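Long-range contact in RNA-dependent RNA polymerase (Toscana virus, PDB 6QW0), which probably cleaves capped host RNAs through the manganese-dependent cap-snatching endonuclease at the start of the viral L protein, supplying primers for viral transcription: residues L165-S177 against N187-I199. Sequence-based numbering, arbitrary orientation.
Sequences LYIIAVHFNGVVS and NEIVFRFRLARDI. With SO4 (sulfate ion), chain E; SO4 (sulfate ion), chain F.
I168, whose side chain is about 9 Å from a bound manganese, opens the contact, its CG2 reaching I189 CD1 at 4.2 Å, an apolar contact. Two residues on, V170 fills the angle between I189 and F193. With V170 CG1 held between the backbone N and the carbonyl carbon (chi1 64°), that methyl lies over one face of the F193 ring, 3.9 Å from its centroid in a CH-pi contact, while CG2 packs on I189 CG2 and F193 CD2. R197 CD lies over the opposite face of F193, toward the rim.

At the type I turn from H171 to G174, F172 becomes the polar link to the helix. F172 O accepts from R194 NE (2.8 Å) and R194 NH2 (2.9 Å), a side-on grip in the guanidinium plane that fixes the rotation of this group. The same guanidinium lies nearly flat on the F172 ring, planes 19° apart, and R194 NH2 also donates to a sulfate. The R197 guanidinium meets the ring steeply, its CZ 3.7 Å from F172 CD1.

V190 CG2 rests on the G174 backbone and, at 3.9 Å, on V175 CG2, which also packs on I189 CG2. A beta-hairpin thus lays one face on helix 183-203, while I167 and H171 touch helix 136-157 from the other: a sheet between two helices, consistent with the alpha/beta core of a PD-(D/E)XK nuclease.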
ATOM      1  N   LEU A 165      -3.361  -5.081  11.384  1.00 18.98           N
ATOM      2  CA  LEU A 165      -2.248  -4.425  10.702  1.00 21.18           C
ATOM      3  C   LEU A 165      -1.859  -5.249   9.480  1.00 20.78           C
ATOM      4  O   LEU A 165      -1.460  -6.409   9.619  1.00 19.69           O
ATOM      5  CB  LEU A 165      -1.042  -4.266  11.629  1.00 22.84           C
ATOM      6  CG  LEU A 165       0.261  -3.740  11.019  1.00 20.89           C
ATOM      7  CD1 LEU A 165       0.073  -2.348  10.413  1.00 22.98           C
ATOM      8  CD2 LEU A 165       1.365  -3.714  12.081  1.00 23.94           C
ATOM      9  N   TYR A 166      -1.944  -4.640   8.295  1.00 17.85           N
ATOM     10  CA  TYR A 166      -1.660  -5.329   7.039  1.00 18.85           C
ATOM     11  C   TYR A 166      -0.508  -4.643   6.317  1.00 20.39           C
ATOM     12  O   TYR A 166      -0.396  -3.413   6.333  1.00 20.28           O
ATOM     13  CB  TYR A 166      -2.888  -5.356   6.118  1.00 20.98           C
ATOM     14  CG  TYR A 166      -3.970  -6.321   6.542  1.00 19.22           C
ATOM     15  CD1 TYR A 166      -3.778  -7.704   6.437  1.00 20.19           C
ATOM     16  CD2 TYR A 166      -5.178  -5.848   7.070  1.00 20.43           C
ATOM     17  CE1 TYR A 166      -4.770  -8.594   6.814  1.00 21.95           C
ATOM     18  CE2 TYR A 166      -6.175  -6.727   7.461  1.00 22.31           C
ATOM     19  CZ  TYR A 166      -5.960  -8.096   7.348  1.00 22.66           C
ATOM     20  OH  TYR A 166      -6.947  -8.979   7.722  1.00 24.65           O
ATOM     21  N   ILE A 167       0.320  -5.450   5.649  1.00 20.15           N
ATOM     22  CA  ILE A 167       1.498  -4.976   4.922  1.00 20.21           C
ATOM     23  C   ILE A 167       1.453  -5.539   3.515  1.00 19.76           C
ATOM     24  O   ILE A 167       1.078  -6.698   3.332  1.00 20.60           O
ATOM     25  CB  ILE A 167       2.813  -5.432   5.588  1.00 21.88           C
ATOM     26  CG1 ILE A 167       2.809  -5.137   7.093  1.00 22.88           C
ATOM     27  CG2 ILE A 167       4.012  -4.805   4.894  1.00 23.92           C
ATOM     28  CD1 ILE A 167       2.864  -3.666   7.460  1.00 22.76           C
ATOM     29  N   ILE A 168       1.844  -4.730   2.528  1.00 19.69           N
ATOM     30  CA  ILE A 168       2.153  -5.227   1.184  1.00 19.41           C
ATOM     31  C   ILE A 168       3.561  -4.765   0.823  1.00 22.85           C
ATOM     32  O   ILE A 168       3.804  -3.555   0.717  1.00 20.40           O
ATOM     33  CB  ILE A 168       1.154  -4.735   0.116  1.00 21.69           C
ATOM     34  CG1 ILE A 168      -0.292  -4.953   0.568  1.00 23.39           C
ATOM     35  CG2 ILE A 168       1.406  -5.454  -1.198  1.00 23.47           C
ATOM     36  CD1 ILE A 168      -1.322  -4.371  -0.407  1.00 28.35           C
ATOM     37  N   ALA A 169       4.474  -5.720   0.607  1.00 22.26           N
ATOM     38  CA  ALA A 169       5.844  -5.433   0.172  1.00 24.45           C
ATOM     39  C   ALA A 169       6.067  -6.022  -1.218  1.00 22.49           C
ATOM     40  O   ALA A 169       5.969  -7.240  -1.392  1.00 24.74           O
ATOM     41  CB  ALA A 169       6.865  -6.018   1.153  1.00 25.39           C
ATOM     42  N   VAL A 170       6.366  -5.166  -2.215  1.00 19.77           N
ATOM     43  CA  VAL A 170       6.520  -5.629  -3.594  1.00 20.72           C
ATOM     44  C   VAL A 170       7.999  -5.752  -3.939  1.00 21.32           C
ATOM     45  O   VAL A 170       8.828  -4.952  -3.490  1.00 24.12           O
ATOM     46  CB  VAL A 170       5.796  -4.691  -4.587  1.00 21.01           C
ATOM     47  CG1 VAL A 170       6.424  -3.312  -4.572  1.00 25.11           C
ATOM     48  CG2 VAL A 170       5.804  -5.287  -5.997  1.00 26.12           C
ATOM     49  N   HIS A 171       8.332  -6.782  -4.717  1.00 24.61           N
ATOM     50  CA  HIS A 171       9.626  -6.906  -5.375  1.00 26.09           C
ATOM     51  C   HIS A 171       9.382  -7.253  -6.843  1.00 24.38           C
ATOM     52  O   HIS A 171       8.245  -7.436  -7.283  1.00 24.07           O
ATOM     53  CB  HIS A 171      10.521  -7.934  -4.662  1.00 25.14           C
ATOM     54  CG  HIS A 171       9.951  -9.317  -4.614  1.00 26.00           C
ATOM     55  ND1 HIS A 171      10.327 -10.308  -5.498  1.00 29.94           N
ATOM     56  CD2 HIS A 171       9.044  -9.882  -3.778  1.00 23.23           C
ATOM     57  CE1 HIS A 171       9.667 -11.418  -5.219  1.00 27.17           C
ATOM     58  NE2 HIS A 171       8.884 -11.186  -4.178  1.00 25.72           N
ATOM     59  N   PHE A 172      10.468  -7.345  -7.621  1.00 26.09           N
ATOM     60  CA  PHE A 172      10.318  -7.501  -9.064  1.00 26.34           C
ATOM     61  C   PHE A 172       9.548  -8.762  -9.436  1.00 23.08           C
ATOM     62  O   PHE A 172       8.872  -8.794 -10.472  1.00 24.94           O
ATOM     63  CB  PHE A 172      11.698  -7.504  -9.728  1.00 26.52           C
ATOM     64  CG  PHE A 172      11.640  -7.404 -11.235  1.00 28.85           C
ATOM     65  CD1 PHE A 172      11.627  -6.163 -11.851  1.00 31.36           C
ATOM     66  CD2 PHE A 172      11.586  -8.546 -12.025  1.00 33.67           C
ATOM     67  CE1 PHE A 172      11.570  -6.057 -13.236  1.00 31.58           C
ATOM     68  CE2 PHE A 172      11.526  -8.451 -13.414  1.00 33.76           C
ATOM     69  CZ  PHE A 172      11.510  -7.201 -14.014  1.00 33.08           C
ATOM     70  N   ASN A 173       9.610  -9.803  -8.600  1.00 24.88           N
ATOM     71  CA  ASN A 173       9.005 -11.086  -8.938  1.00 27.73           C
ATOM     72  C   ASN A 173       7.886 -11.498  -7.986  1.00 24.42           C
ATOM     73  O   ASN A 173       7.506 -12.664  -7.968  1.00 26.41           O
ATOM     74  CB  ASN A 173      10.076 -12.177  -8.984  1.00 31.38           C
ATOM     75  CG  ASN A 173      11.033 -11.998 -10.145  1.00 31.11           C
ATOM     76  OD1 ASN A 173      10.612 -11.907 -11.290  1.00 35.39           O
ATOM     77  ND2 ASN A 173      12.320 -11.931  -9.845  1.00 37.35           N
ATOM     78  N   GLY A 174       7.335 -10.583  -7.197  1.00 23.99           N
ATOM     79  CA  GLY A 174       6.236 -11.022  -6.354  1.00 27.84           C
ATOM     80  C   GLY A 174       5.933 -10.018  -5.257  1.00 25.20           C
ATOM     81  O   GLY A 174       6.347  -8.869  -5.317  1.00 22.97           O
ATOM     82  N   VAL A 175       5.210 -10.506  -4.250  1.00 21.61           N
ATOM     83  CA  VAL A 175       4.703  -9.695  -3.152  1.00 20.32           C
ATOM     84  C   VAL A 175       4.813 -10.507  -1.877  1.00 22.09           C
ATOM     85  O   VAL A 175       4.543 -11.709  -1.884  1.00 23.93           O
ATOM     86  CB  VAL A 175       3.233  -9.294  -3.414  1.00 24.51           C
ATOM     87  CG1 VAL A 175       2.564  -8.792  -2.160  1.00 24.62           C
ATOM     88  CG2 VAL A 175       3.143  -8.256  -4.532  1.00 25.37           C
ATOM     89  N   VAL A 176       5.218  -9.859  -0.785  1.00 21.11           N
ATOM     90  CA  VAL A 176       5.073 -10.414   0.557  1.00 19.95           C
ATOM     91  C   VAL A 176       3.972  -9.623   1.247  1.00 21.91           C
ATOM     92  O   VAL A 176       4.070  -8.397   1.369  1.00 21.91           O
ATOM     93  CB  VAL A 176       6.383 -10.352   1.349  1.00 21.81           C
ATOM     94  CG1 VAL A 176       6.168 -10.902   2.755  1.00 25.83           C
ATOM     95  CG2 VAL A 176       7.457 -11.158   0.618  1.00 22.97           C
ATOM     96  N   SER A 177       2.921 -10.318   1.681  1.00 21.34           N
ATOM     97  CA  SER A 177       1.770  -9.625   2.259  1.00 18.77           C
ATOM     98  C   SER A 177       1.033 -10.574   3.188  1.00 20.15           C
ATOM     99  O   SER A 177       1.028 -11.787   2.976  1.00 20.63           O
ATOM    100  CB  SER A 177       0.806  -9.130   1.168  1.00 21.51           C
ATOM    101  OG  SER A 177      -0.272  -8.388   1.738  1.00 21.08           O
ATOM    102  N   ASN A 187      -0.294  -9.831  -9.491  1.00 22.56           N
ATOM    103  CA  ASN A 187       0.236  -9.412 -10.787  1.00 25.15           C
ATOM    104  C   ASN A 187       0.045  -7.919 -11.035  1.00 25.32           C
ATOM    105  O   ASN A 187       0.898  -7.280 -11.660  1.00 24.76           O
ATOM    106  CB  ASN A 187      -0.419 -10.228 -11.901  1.00 24.39           C
ATOM    107  CG  ASN A 187       0.132 -11.634 -11.990  1.00 25.48           C
ATOM    108  OD1 ASN A 187       1.137 -11.968 -11.359  1.00 25.94           O
ATOM    109  ND2 ASN A 187      -0.522 -12.469 -12.792  1.00 29.92           N
ATOM    110  N   GLU A 188      -1.076  -7.338 -10.589  1.00 19.99           N
ATOM    111  CA  GLU A 188      -1.281  -5.909 -10.831  1.00 22.11           C
ATOM    112  C   GLU A 188      -0.276  -5.070 -10.049  1.00 21.99           C
ATOM    113  O   GLU A 188       0.306  -4.123 -10.582  1.00 22.94           O
ATOM    114  CB  GLU A 188      -2.717  -5.508 -10.484  1.00 24.72           C
ATOM    115  CG  GLU A 188      -3.124  -4.132 -11.027  1.00 22.84           C
ATOM    116  CD  GLU A 188      -3.324  -4.132 -12.543  1.00 25.57           C
ATOM    117  OE1 GLU A 188      -3.365  -5.226 -13.142  1.00 27.97           O
ATOM    118  OE2 GLU A 188      -3.416  -3.035 -13.120  1.00 25.94           O
ATOM    119  N   ILE A 189      -0.035  -5.428  -8.784  1.00 21.98           N
ATOM    120  CA  ILE A 189       0.971  -4.730  -7.993  1.00 22.48           C
ATOM    121  C   ILE A 189       2.351  -4.862  -8.633  1.00 23.18           C
ATOM    122  O   ILE A 189       3.066  -3.871  -8.819  1.00 24.26           O
ATOM    123  CB  ILE A 189       0.957  -5.256  -6.545  1.00 21.25           C
ATOM    124  CG1 ILE A 189      -0.360  -4.842  -5.863  1.00 24.05           C
ATOM    125  CG2 ILE A 189       2.163  -4.743  -5.768  1.00 24.00           C
ATOM    126  CD1 ILE A 189      -0.788  -5.782  -4.730  1.00 22.93           C
ATOM    127  N   VAL A 190       2.751  -6.092  -8.966  1.00 22.96           N
ATOM    128  CA  VAL A 190       4.071  -6.308  -9.553  1.00 22.43           C
ATOM    129  C   VAL A 190       4.179  -5.624 -10.916  1.00 21.01           C
ATOM    130  O   VAL A 190       5.180  -4.963 -11.209  1.00 22.99           O
ATOM    131  CB  VAL A 190       4.376  -7.814  -9.647  1.00 19.97           C
ATOM    132  CG1 VAL A 190       5.711  -8.045 -10.366  1.00 22.77           C
ATOM    133  CG2 VAL A 190       4.419  -8.443  -8.259  1.00 23.03           C
ATOM    134  N   PHE A 191       3.149  -5.749 -11.748  1.00 19.78           N
ATOM    135  CA  PHE A 191       3.172  -5.098 -13.062  1.00 20.11           C
ATOM    136  C   PHE A 191       3.367  -3.585 -12.937  1.00 23.37           C
ATOM    137  O   PHE A 191       4.169  -2.982 -13.659  1.00 24.23           O
ATOM    138  CB  PHE A 191       1.881  -5.426 -13.809  1.00 22.40           C
ATOM    139  CG  PHE A 191       1.879  -4.989 -15.248  1.00 20.56           C
ATOM    140  CD1 PHE A 191       1.454  -3.714 -15.595  1.00 23.93           C
ATOM    141  CD2 PHE A 191       2.288  -5.852 -16.253  1.00 24.33           C
ATOM    142  CE1 PHE A 191       1.435  -3.299 -16.915  1.00 23.77           C
ATOM    143  CE2 PHE A 191       2.273  -5.442 -17.583  1.00 24.67           C
ATOM    144  CZ  PHE A 191       1.847  -4.173 -17.915  1.00 25.05           C
ATOM    145  N   ARG A 192       2.623  -2.946 -12.030  1.00 20.93           N
ATOM    146  CA  ARG A 192       2.762  -1.506 -11.837  1.00 22.15           C
ATOM    147  C   ARG A 192       4.134  -1.143 -11.275  1.00 20.90           C
ATOM    148  O   ARG A 192       4.692  -0.094 -11.628  1.00 23.15           O
ATOM    149  CB  ARG A 192       1.649  -0.992 -10.907  1.00 22.93           C
ATOM    150  CG  ARG A 192       0.245  -1.085 -11.513  1.00 25.13           C
ATOM    151  CD  ARG A 192      -0.840  -0.506 -10.553  1.00 21.61           C
ATOM    152  NE  ARG A 192      -0.628   0.912 -10.272  1.00 23.22           N
ATOM    153  CZ  ARG A 192      -1.380   1.903 -10.744  1.00 23.50           C
ATOM    154  NH1 ARG A 192      -2.426   1.645 -11.525  1.00 23.64           N
ATOM    155  NH2 ARG A 192      -1.081   3.157 -10.443  1.00 24.55           N
ATOM    156  N   PHE A 193       4.682  -1.985 -10.383  1.00 21.89           N
ATOM    157  CA  PHE A 193       6.010  -1.735  -9.824  1.00 21.09           C
ATOM    158  C   PHE A 193       7.071  -1.790 -10.915  1.00 22.63           C
ATOM    159  O   PHE A 193       7.949  -0.922 -10.977  1.00 24.50           O
ATOM    160  CB  PHE A 193       6.320  -2.749  -8.710  1.00 21.70           C
ATOM    161  CG  PHE A 193       7.663  -2.569  -8.049  1.00 24.66           C
ATOM    162  CD1 PHE A 193       8.034  -1.348  -7.494  1.00 22.54           C
ATOM    163  CD2 PHE A 193       8.541  -3.643  -7.936  1.00 27.07           C
ATOM    164  CE1 PHE A 193       9.261  -1.193  -6.865  1.00 23.30           C
ATOM    165  CE2 PHE A 193       9.770  -3.494  -7.298  1.00 27.41           C
ATOM    166  CZ  PHE A 193      10.130  -2.278  -6.764  1.00 28.27           C
ATOM    167  N   ARG A 194       6.989  -2.791 -11.790  1.00 24.07           N
ATOM    168  CA  ARG A 194       7.979  -2.920 -12.856  1.00 24.71           C
ATOM    169  C   ARG A 194       7.945  -1.708 -13.774  1.00 26.29           C
ATOM    170  O   ARG A 194       8.995  -1.179 -14.163  1.00 24.69           O
ATOM    171  CB  ARG A 194       7.728  -4.197 -13.649  1.00 23.46           C
ATOM    172  CG  ARG A 194       7.989  -5.471 -12.854  1.00 25.69           C
ATOM    173  CD  ARG A 194       7.664  -6.679 -13.698  1.00 26.24           C
ATOM    174  NE  ARG A 194       8.047  -7.924 -13.046  1.00 24.74           N
ATOM    175  CZ  ARG A 194       7.961  -9.117 -13.625  1.00 28.50           C
ATOM    176  NH1 ARG A 194       7.503  -9.223 -14.872  1.00 31.75           N
ATOM    177  NH2 ARG A 194       8.328 -10.202 -12.959  1.00 28.38           N
ATOM    178  N   LEU A 195       6.745  -1.245 -14.114  1.00 23.96           N
ATOM    179  CA  LEU A 195       6.627  -0.072 -14.970  1.00 23.83           C
ATOM    180  C   LEU A 195       7.134   1.172 -14.256  1.00 23.77           C
ATOM    181  O   LEU A 195       7.792   2.027 -14.863  1.00 26.59           O
ATOM    182  CB  LEU A 195       5.173   0.102 -15.409  1.00 24.74           C
ATOM    183  CG  LEU A 195       4.922   1.325 -16.284  1.00 26.34           C
ATOM    184  CD1 LEU A 195       5.747   1.225 -17.576  1.00 26.31           C
ATOM    185  CD2 LEU A 195       3.441   1.449 -16.592  1.00 26.03           C
ATOM    186  N   ALA A 196       6.842   1.285 -12.954  1.00 23.26           N
ATOM    187  CA  ALA A 196       7.320   2.424 -12.181  1.00 24.86           C
ATOM    188  C   ALA A 196       8.838   2.470 -12.141  1.00 28.02           C
ATOM    189  O   ALA A 196       9.432   3.553 -12.216  1.00 27.26           O
ATOM    190  CB  ALA A 196       6.739   2.379 -10.769  1.00 24.12           C
ATOM    191  N   ARG A 197       9.486   1.303 -12.033  1.00 24.86           N
ATOM    192  CA  ARG A 197      10.946   1.260 -12.063  1.00 26.99           C
ATOM    193  C   ARG A 197      11.483   1.724 -13.411  1.00 26.76           C
ATOM    194  O   ARG A 197      12.486   2.445 -13.467  1.00 29.30           O
ATOM    195  CB  ARG A 197      11.441  -0.151 -11.764  1.00 25.40           C
ATOM    196  CG  ARG A 197      11.305  -0.552 -10.304  1.00 24.22           C
ATOM    197  CD  ARG A 197      11.496  -2.040 -10.118  1.00 31.03           C
ATOM    198  NE  ARG A 197      12.793  -2.513 -10.603  1.00 35.38           N
ATOM    199  CZ  ARG A 197      13.489  -3.493 -10.029  1.00 43.45           C
ATOM    200  NH1 ARG A 197      13.024  -4.093  -8.941  1.00 35.15           N
ATOM    201  NH2 ARG A 197      14.653  -3.873 -10.540  1.00 46.26           N
ATOM    202  N   ASP A 198      10.840   1.306 -14.505  1.00 25.78           N
ATOM    203  CA  ASP A 198      11.275   1.744 -15.833  1.00 27.14           C
ATOM    204  C   ASP A 198      11.161   3.257 -15.964  1.00 30.06           C
ATOM    205  O   ASP A 198      12.083   3.925 -16.449  1.00 29.41           O
ATOM    206  CB  ASP A 198      10.446   1.063 -16.923  1.00 27.77           C
ATOM    207  CG  ASP A 198      10.829  -0.395 -17.148  1.00 36.18           C
ATOM    208  OD1 ASP A 198      11.943  -0.808 -16.762  1.00 36.15           O
ATOM    209  OD2 ASP A 198       9.999  -1.133 -17.727  1.00 38.37           O
ATOM    210  N   ILE A 199      10.026   3.813 -15.534  1.00 26.40           N
ATOM    211  CA  ILE A 199       9.810   5.253 -15.645  1.00 27.14           C
ATOM    212  C   ILE A 199      10.774   6.001 -14.741  1.00 30.16           C
ATOM    213  O   ILE A 199      11.364   7.012 -15.138  1.00 30.27           O
ATOM    214  CB  ILE A 199       8.344   5.595 -15.317  1.00 26.58           C
ATOM    215  CG1 ILE A 199       7.415   5.033 -16.393  1.00 28.41           C
ATOM    216  CG2 ILE A 199       8.154   7.107 -15.168  1.00 32.66           C
ATOM    217  CD1 ILE A 199       5.944   5.077 -16.007  1.00 28.87           C
TER
HETATM  218  S   SO4 E 303       6.744 -13.510 -13.929  1.00 42.63           S
HETATM  219  O1  SO4 E 303       6.030 -14.169 -15.012  1.00 46.70           O
HETATM  220  O2  SO4 E 303       7.798 -12.658 -14.472  1.00 48.29           O
HETATM  221  O3  SO4 E 303       7.326 -14.524 -13.048  1.00 51.66           O
HETATM  222  O4  SO4 E 303       5.792 -12.696 -13.188  1.00 34.43           O
HETATM  223  S   SO4 F 304      13.505 -14.160  -6.141  1.00 61.27           S
HETATM  224  O1  SO4 F 304      13.308 -12.870  -6.800  1.00 61.75           O
HETATM  225  O2  SO4 F 304      12.382 -15.039  -6.455  1.00 58.63           O
HETATM  226  O3  SO4 F 304      13.582 -13.965  -4.699  1.00 53.84           O
HETATM  227  O4  SO4 F 304      14.753 -14.752  -6.619  1.00 65.41           O
HETATM  228  O   HOH W   1      12.773  -5.941  -6.673  1.00 28.84           O